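Flavin prenyltransferase PAD1, mitochondrial (Aspergillus niger, PDB 6QLG) probably makes the prenylated FMN cofactor of a ferulic acid decarboxylase, joining a dimethylallyl group to N5 and C6 of the flavin without a metal. Local coordinates at residues B[40-45]-B[67-72]. Residues are numbered along the deposited sequence; the frame is centred on the assembly and turned at random.
Sequences RRRIVV and NVETHL
Glu-69 OE2 accepts two side-chain hydrogen bonds. Arg-42 lies alongside Glu-69, both pointing the same way from one face of the sheet. Its chain is extended from CG to NE, and NE meets Glu-69 OE2 at 3.1 Å in a salt bridge. The carboxylate lies at the edge of the guanidinium, but OE2 is approached from above the carboxylate plane; the planes stand 69° apart. His-71 NE2 donates to Glu-69 OE2 at 2.7 Å; OE2 accepts with its anti lone pair and lies close to the imidazole plane. The carboxylate would favour a charged His-71, but Arg-42 nearby would oppose it. His-101 hydrogen-bonds to ND1 of this ring, Tyr-99 stacks on it, and Arg-42 NH1 hydrogen-bonds to Arg-116 O. The backbones are neighbouring parallel strands of the central sheet, joined through helix 53-65 as the first beta-alpha-beta unit of this Rossmann-like flavoprotein fold. Ile-43 N hydrogen-bonds to Glu-69 O at 3.0 Å, and Val-45 N to His-71 O at 2.8 Å. Between them, His-71 N hydrogen-bonds to Ile-43 O. On the other face, Ile-43 CB touches Val-68 CG1 at 3.9 Å, while Val-45 and Thr-70 pack on Leu-63 of the helix. Ahead of the strands, Arg-40 bends at chi3 (-62°) and crosses Asn-67 and Glu-69 at about right angles. One guanidinium face lies over Glu-69 CB. Arg-40 NH1 gives a bent hydrogen bond to Asn-67 OD1 (3.0 Å), from above the amide plane. Asn-67 ends helix 53-65 in a Schellman motif. A water bridges Arg-40 NE and Glu-69 OE1.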
loop_
_atom_site.group_PDB
_atom_site.type_symbol
_atom_site.label_atom_id
_atom_site.label_comp_id
_atom_site.label_asym_id
_atom_site.label_seq_id
_atom_site.Cartn_x
_atom_site.Cartn_y
_atom_site.Cartn_z
ATOM N N ARG B 40 -10.215 -18.021 -39.577
ATOM C CA ARG B 40 -11.272 -17.965 -38.580
ATOM C C ARG B 40 -10.714 -17.538 -37.227
ATOM O O ARG B 40 -9.553 -17.798 -36.896
ATOM C CB ARG B 40 -11.965 -19.322 -38.447
ATOM C CG ARG B 40 -12.713 -19.773 -39.694
ATOM C CD ARG B 40 -13.801 -20.780 -39.352
ATOM N NE ARG B 40 -13.256 -21.996 -38.755
ATOM C CZ ARG B 40 -13.926 -22.785 -37.919
ATOM N NH1 ARG B 40 -15.173 -22.488 -37.582
ATOM N NH2 ARG B 40 -13.351 -23.872 -37.424
ATOM N N ARG B 41 -11.558 -16.872 -36.446
ATOM C CA ARG B 41 -11.183 -16.492 -35.093
ATOM C C ARG B 41 -11.040 -17.729 -34.215
ATOM O O ARG B 41 -11.827 -18.674 -34.311
ATOM C CB ARG B 41 -12.223 -15.539 -34.504
ATOM C CG ARG B 41 -12.609 -14.395 -35.431
ATOM C CD ARG B 41 -13.559 -13.415 -34.753
ATOM N NE ARG B 41 -13.175 -13.137 -33.371
ATOM C CZ ARG B 41 -13.841 -12.320 -32.561
ATOM N NH1 ARG B 41 -14.930 -11.697 -32.993
ATOM N NH2 ARG B 41 -13.420 -12.126 -31.318
ATOM N N ARG B 42 -10.018 -17.723 -33.361
ATOM C CA ARG B 42 -9.743 -18.819 -32.443
ATOM C C ARG B 42 -10.011 -18.367 -31.015
ATOM O O ARG B 42 -9.531 -17.308 -30.597
ATOM C CB ARG B 42 -8.294 -19.295 -32.561
ATOM C CG ARG B 42 -7.935 -19.980 -33.864
ATOM C CD ARG B 42 -6.429 -19.956 -34.045
ATOM N NE ARG B 42 -5.934 -21.022 -34.908
ATOM C CZ ARG B 42 -4.658 -21.159 -35.255
ATOM N NH1 ARG B 42 -3.751 -20.300 -34.807
ATOM N NH2 ARG B 42 -4.286 -22.156 -36.046
ATOM N N ILE B 43 -10.764 -19.170 -30.268
ATOM C CA ILE B 43 -11.028 -18.912 -28.860
ATOM C C ILE B 43 -10.764 -20.191 -28.078
ATOM O O ILE B 43 -11.286 -21.257 -28.428
ATOM C CB ILE B 43 -12.468 -18.416 -28.622
ATOM C CG1 ILE B 43 -12.624 -16.981 -29.127
ATOM C CG2 ILE B 43 -12.829 -18.504 -27.143
ATOM C CD1 ILE B 43 -13.919 -16.321 -28.702
ATOM N N VAL B 44 -9.945 -20.088 -27.037
ATOM C CA VAL B 44 -9.697 -21.212 -26.143
ATOM C C VAL B 44 -10.824 -21.281 -25.122
ATOM O O VAL B 44 -11.137 -20.287 -24.456
ATOM C CB VAL B 44 -8.332 -21.075 -25.454
ATOM C CG1 VAL B 44 -8.113 -22.225 -24.482
ATOM C CG2 VAL B 44 -7.214 -21.018 -26.486
ATOM N N VAL B 45 -11.442 -22.452 -25.004
ATOM C CA VAL B 45 -12.508 -22.696 -24.041
ATOM C C VAL B 45 -11.972 -23.675 -23.007
ATOM O O VAL B 45 -11.664 -24.828 -23.331
ATOM C CB VAL B 45 -13.777 -23.238 -24.713
ATOM C CG1 VAL B 45 -14.866 -23.468 -23.675
ATOM C CG2 VAL B 45 -14.251 -22.283 -25.802
ATOM N N ASN B 67 -19.178 -19.696 -36.077
ATOM C CA ASN B 67 -18.024 -19.992 -36.929
ATOM C C ASN B 67 -16.708 -19.588 -36.263
ATOM O O ASN B 67 -15.790 -19.082 -36.912
ATOM C CB ASN B 67 -18.160 -19.332 -38.303
ATOM C CG ASN B 67 -17.337 -20.030 -39.368
ATOM O OD1 ASN B 67 -17.207 -21.255 -39.364
ATOM N ND2 ASN B 67 -16.768 -19.252 -40.281
ATOM N N VAL B 68 -16.612 -19.816 -34.956
ATOM C CA VAL B 68 -15.385 -19.590 -34.204
ATOM C C VAL B 68 -14.681 -20.927 -34.024
ATOM O O VAL B 68 -15.306 -21.915 -33.619
ATOM C CB VAL B 68 -15.675 -18.929 -32.845
ATOM C CG1 VAL B 68 -14.457 -19.015 -31.938
ATOM C CG2 VAL B 68 -16.098 -17.480 -33.040
ATOM N N GLU B 69 -13.387 -20.966 -34.335
ATOM C CA GLU B 69 -12.585 -22.168 -34.131
ATOM C C GLU B 69 -12.270 -22.296 -32.644
ATOM O O GLU B 69 -11.543 -21.470 -32.083
ATOM C CB GLU B 69 -11.309 -22.109 -34.965
ATOM C CG GLU B 69 -10.377 -23.292 -34.753
ATOM C CD GLU B 69 -9.062 -23.136 -35.490
ATOM O OE1 GLU B 69 -9.090 -22.828 -36.700
ATOM O OE2 GLU B 69 -8.000 -23.316 -34.860
ATOM N N THR B 70 -12.814 -23.326 -32.001
ATOM C CA THR B 70 -12.695 -23.492 -30.560
ATOM C C THR B 70 -11.626 -24.522 -30.216
ATOM O O THR B 70 -11.513 -25.564 -30.869
ATOM C CB THR B 70 -14.031 -23.914 -29.943
ATOM O OG1 THR B 70 -14.507 -25.099 -30.594
ATOM C CG2 THR B 70 -15.063 -22.805 -30.096
ATOM N N HIS B 71 -10.848 -24.220 -29.179
ATOM C CA HIS B 71 -9.831 -25.119 -28.646
ATOM C C HIS B 71 -10.197 -25.421 -27.199
ATOM O O HIS B 71 -10.109 -24.540 -26.336
ATOM C CB HIS B 71 -8.439 -24.498 -28.754
ATOM C CG HIS B 71 -7.937 -24.387 -30.160
ATOM N ND1 HIS B 71 -6.918 -25.173 -30.652
ATOM C CD2 HIS B 71 -8.322 -23.587 -31.182
ATOM C CE1 HIS B 71 -6.691 -24.858 -31.915
ATOM N NE2 HIS B 71 -7.530 -23.898 -32.261
ATOM N N LEU B 72 -10.609 -26.657 -26.934
ATOM C CA LEU B 72 -11.156 -27.039 -25.640
ATOM C C LEU B 72 -10.087 -27.693 -24.776
ATOM O O LEU B 72 -9.331 -28.547 -25.249
ATOM C CB LEU B 72 -12.339 -27.992 -25.812
ATOM C CG LEU B 72 -12.853 -28.678 -24.542
ATOM C CD1 LEU B 72 -13.568 -27.681 -23.643
ATOM C CD2 LEU B 72 -13.765 -29.847 -24.884
HETATM O O HOH W 1 -10.873 -22.686 -38.912
HETATM O O HOH W 2 -16.937 -23.146 -36.085
HETATM O O HOH W 3 -14.372 -16.770 -37.372
#